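Local coordinates for protein polyketide synthase PksR (Bacillus subtilis, PDB 4U3V) that serves as the enoyl-isomerase domain of a trans-acyltransferase polyketide synthase that takes part in making the antibiotic bacillaene, at residues V52-T57 with M207-Y212. Numbering follows the deposited sequence.
Sequences VLVGAT and MTNSAY
With chi1 at -167°, N209 sets CG anti to its backbone N, which leaves OD1 beside V54, while T208, whose chi1 of -55° sets OG1 beside the backbone N, has its methyl CG2 anti to that N and against A56. Between these two side chains the methyl of A56 meets the helix directly: its CB lies 3.6 Å from N209 N and 3.7 Å from N209 CB, with T208 CB at 3.9 Å. So small a group lets the backbones come close, the CA atoms of A56 and N209 being 5.2 Å apart. V54 touches more loosely, its CB 4.2 Å from N209 OD1, and W167 and F171 pack on both V54 and N209. The chain is a double hotdog, and this buried contact near its centre joins the segment leading into helix 56-69, in what is predicted to be the N-terminal hotdog, to helix 205-219 of the predicted C-terminal one. No direct hydrogen bond crosses between the segments; two waters bridge the polar groups instead. One donates to A56 O (2.6 Å between the oxygens) and also bonds T208 OG1, which has a further partner in the hydroxyl of Y278. The other accepts from A56 N and donates to N209 OD1, 2.8 Å from the water oxygen, so both backbone polar atoms of A56 are linked through water to the facing helix. Behind the contact V54 O takes two bonds from T57, one from its backbone N and one from OG1, the latter in the carbonyl plane with a C=O...donor angle of 146°; the hydroxyl of Y41 also bonds T57 OG1.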
loop_
_atom_site.group_PDB
_atom_site.type_symbol
_atom_site.label_atom_id
_atom_site.label_comp_id
_atom_site.label_asym_id
_atom_site.label_seq_id
_atom_site.Cartn_x
_atom_site.Cartn_y
_atom_site.Cartn_z
ATOM N N VAL A 52 5.675 3.817 13.810
ATOM C CA VAL A 52 5.554 4.717 12.669
ATOM C C VAL A 52 4.367 4.243 11.834
ATOM O O VAL A 52 4.265 3.053 11.540
ATOM C CB VAL A 52 6.817 4.629 11.793
ATOM C CG1 VAL A 52 6.636 5.381 10.477
ATOM C CG2 VAL A 52 8.053 5.103 12.567
ATOM N N LEU A 53 3.401 5.122 11.553
ATOM C CA LEU A 53 2.213 4.652 10.824
ATOM C C LEU A 53 2.655 4.105 9.463
ATOM O O LEU A 53 3.451 4.745 8.755
ATOM C CB LEU A 53 1.232 5.825 10.637
ATOM C CG LEU A 53 -0.170 5.463 10.142
ATOM C CD1 LEU A 53 -0.880 4.625 11.195
ATOM C CD2 LEU A 53 -0.932 6.761 9.905
ATOM N N VAL A 54 2.144 2.922 9.077
ATOM C CA VAL A 54 2.630 2.329 7.842
ATOM C C VAL A 54 2.252 3.217 6.648
ATOM O O VAL A 54 1.136 3.758 6.586
ATOM C CB VAL A 54 2.118 0.892 7.621
ATOM C CG1 VAL A 54 2.759 -0.070 8.610
ATOM C CG2 VAL A 54 0.599 0.849 7.689
ATOM N N GLY A 55 3.177 3.361 5.703
ATOM C CA GLY A 55 2.924 4.188 4.504
ATOM C C GLY A 55 1.739 3.720 3.648
ATOM O O GLY A 55 1.083 4.523 2.979
ATOM N N ALA A 56 1.436 2.425 3.736
ATOM C CA ALA A 56 0.244 1.847 3.097
ATOM C C ALA A 56 -1.085 2.552 3.437
ATOM O O ALA A 56 -2.059 2.460 2.679
ATOM C CB ALA A 56 0.185 0.341 3.428
ATOM N N THR A 57 -1.141 3.208 4.603
ATOM C CA THR A 57 -2.322 3.918 5.024
ATOM C C THR A 57 -2.741 4.946 3.981
ATOM O O THR A 57 -3.911 5.171 3.730
ATOM C CB THR A 57 -2.071 4.606 6.387
ATOM O OG1 THR A 57 -1.548 3.634 7.325
ATOM C CG2 THR A 57 -3.385 5.167 6.943
ATOM N N MET A 207 -3.566 -4.499 1.780
ATOM C CA MET A 207 -3.282 -4.940 0.396
ATOM C C MET A 207 -1.991 -4.269 -0.076
ATOM O O MET A 207 -0.982 -4.922 -0.460
ATOM C CB MET A 207 -4.445 -4.514 -0.507
ATOM C CG MET A 207 -4.168 -4.655 -1.993
ATOM S SD MET A 207 -4.298 -6.406 -2.374
ATOM C CE MET A 207 -6.085 -6.418 -2.556
ATOM N N THR A 208 -1.956 -2.962 0.088
ATOM C CA THR A 208 -0.762 -2.216 -0.302
ATOM C C THR A 208 0.438 -2.623 0.517
ATOM O O THR A 208 1.549 -2.788 0.014
ATOM C CB THR A 208 -1.063 -0.709 -0.113
ATOM O OG1 THR A 208 -2.249 -0.390 -0.860
ATOM C CG2 THR A 208 0.116 0.143 -0.549
ATOM N N ASN A 209 0.251 -2.851 1.804
ATOM C CA ASN A 209 1.391 -3.226 2.576
ATOM C C ASN A 209 1.906 -4.634 2.186
ATOM O O ASN A 209 3.094 -4.896 2.320
ATOM C CB ASN A 209 1.055 -3.177 4.078
ATOM C CG ASN A 209 2.293 -3.255 4.932
ATOM O OD1 ASN A 209 3.052 -2.289 5.012
ATOM N ND2 ASN A 209 2.535 -4.438 5.570
ATOM N N SER A 210 1.003 -5.543 1.790
ATOM C CA SER A 210 1.419 -6.877 1.393
ATOM C C SER A 210 2.327 -6.776 0.185
ATOM O O SER A 210 3.309 -7.539 0.074
ATOM C CB SER A 210 0.202 -7.742 1.060
ATOM O OG SER A 210 -0.499 -7.971 2.277
ATOM N N ALA A 211 2.062 -5.785 -0.655
ATOM C CA ALA A 211 2.904 -5.572 -1.830
ATOM C C ALA A 211 4.302 -5.145 -1.384
ATOM O O ALA A 211 5.305 -5.626 -1.895
ATOM C CB ALA A 211 2.271 -4.557 -2.802
ATOM N N TYR A 212 4.402 -4.272 -0.380
ATOM C CA TYR A 212 5.709 -3.931 0.155
ATOM C C TYR A 212 6.438 -5.167 0.737
ATOM O O TYR A 212 7.628 -5.351 0.539
ATOM C CB TYR A 212 5.487 -2.836 1.215
ATOM C CG TYR A 212 6.675 -2.422 2.009
ATOM C CD1 TYR A 212 7.887 -2.095 1.409
ATOM C CD2 TYR A 212 6.549 -2.250 3.383
ATOM C CE1 TYR A 212 8.972 -1.692 2.182
ATOM C CE2 TYR A 212 7.609 -1.805 4.153
ATOM C CZ TYR A 212 8.813 -1.546 3.561
ATOM O OH TYR A 212 9.846 -1.082 4.377
HETATM O O HOH W 1 -3.151 1.579 0.531
HETATM O O HOH W 2 3.574 0.245 4.052
#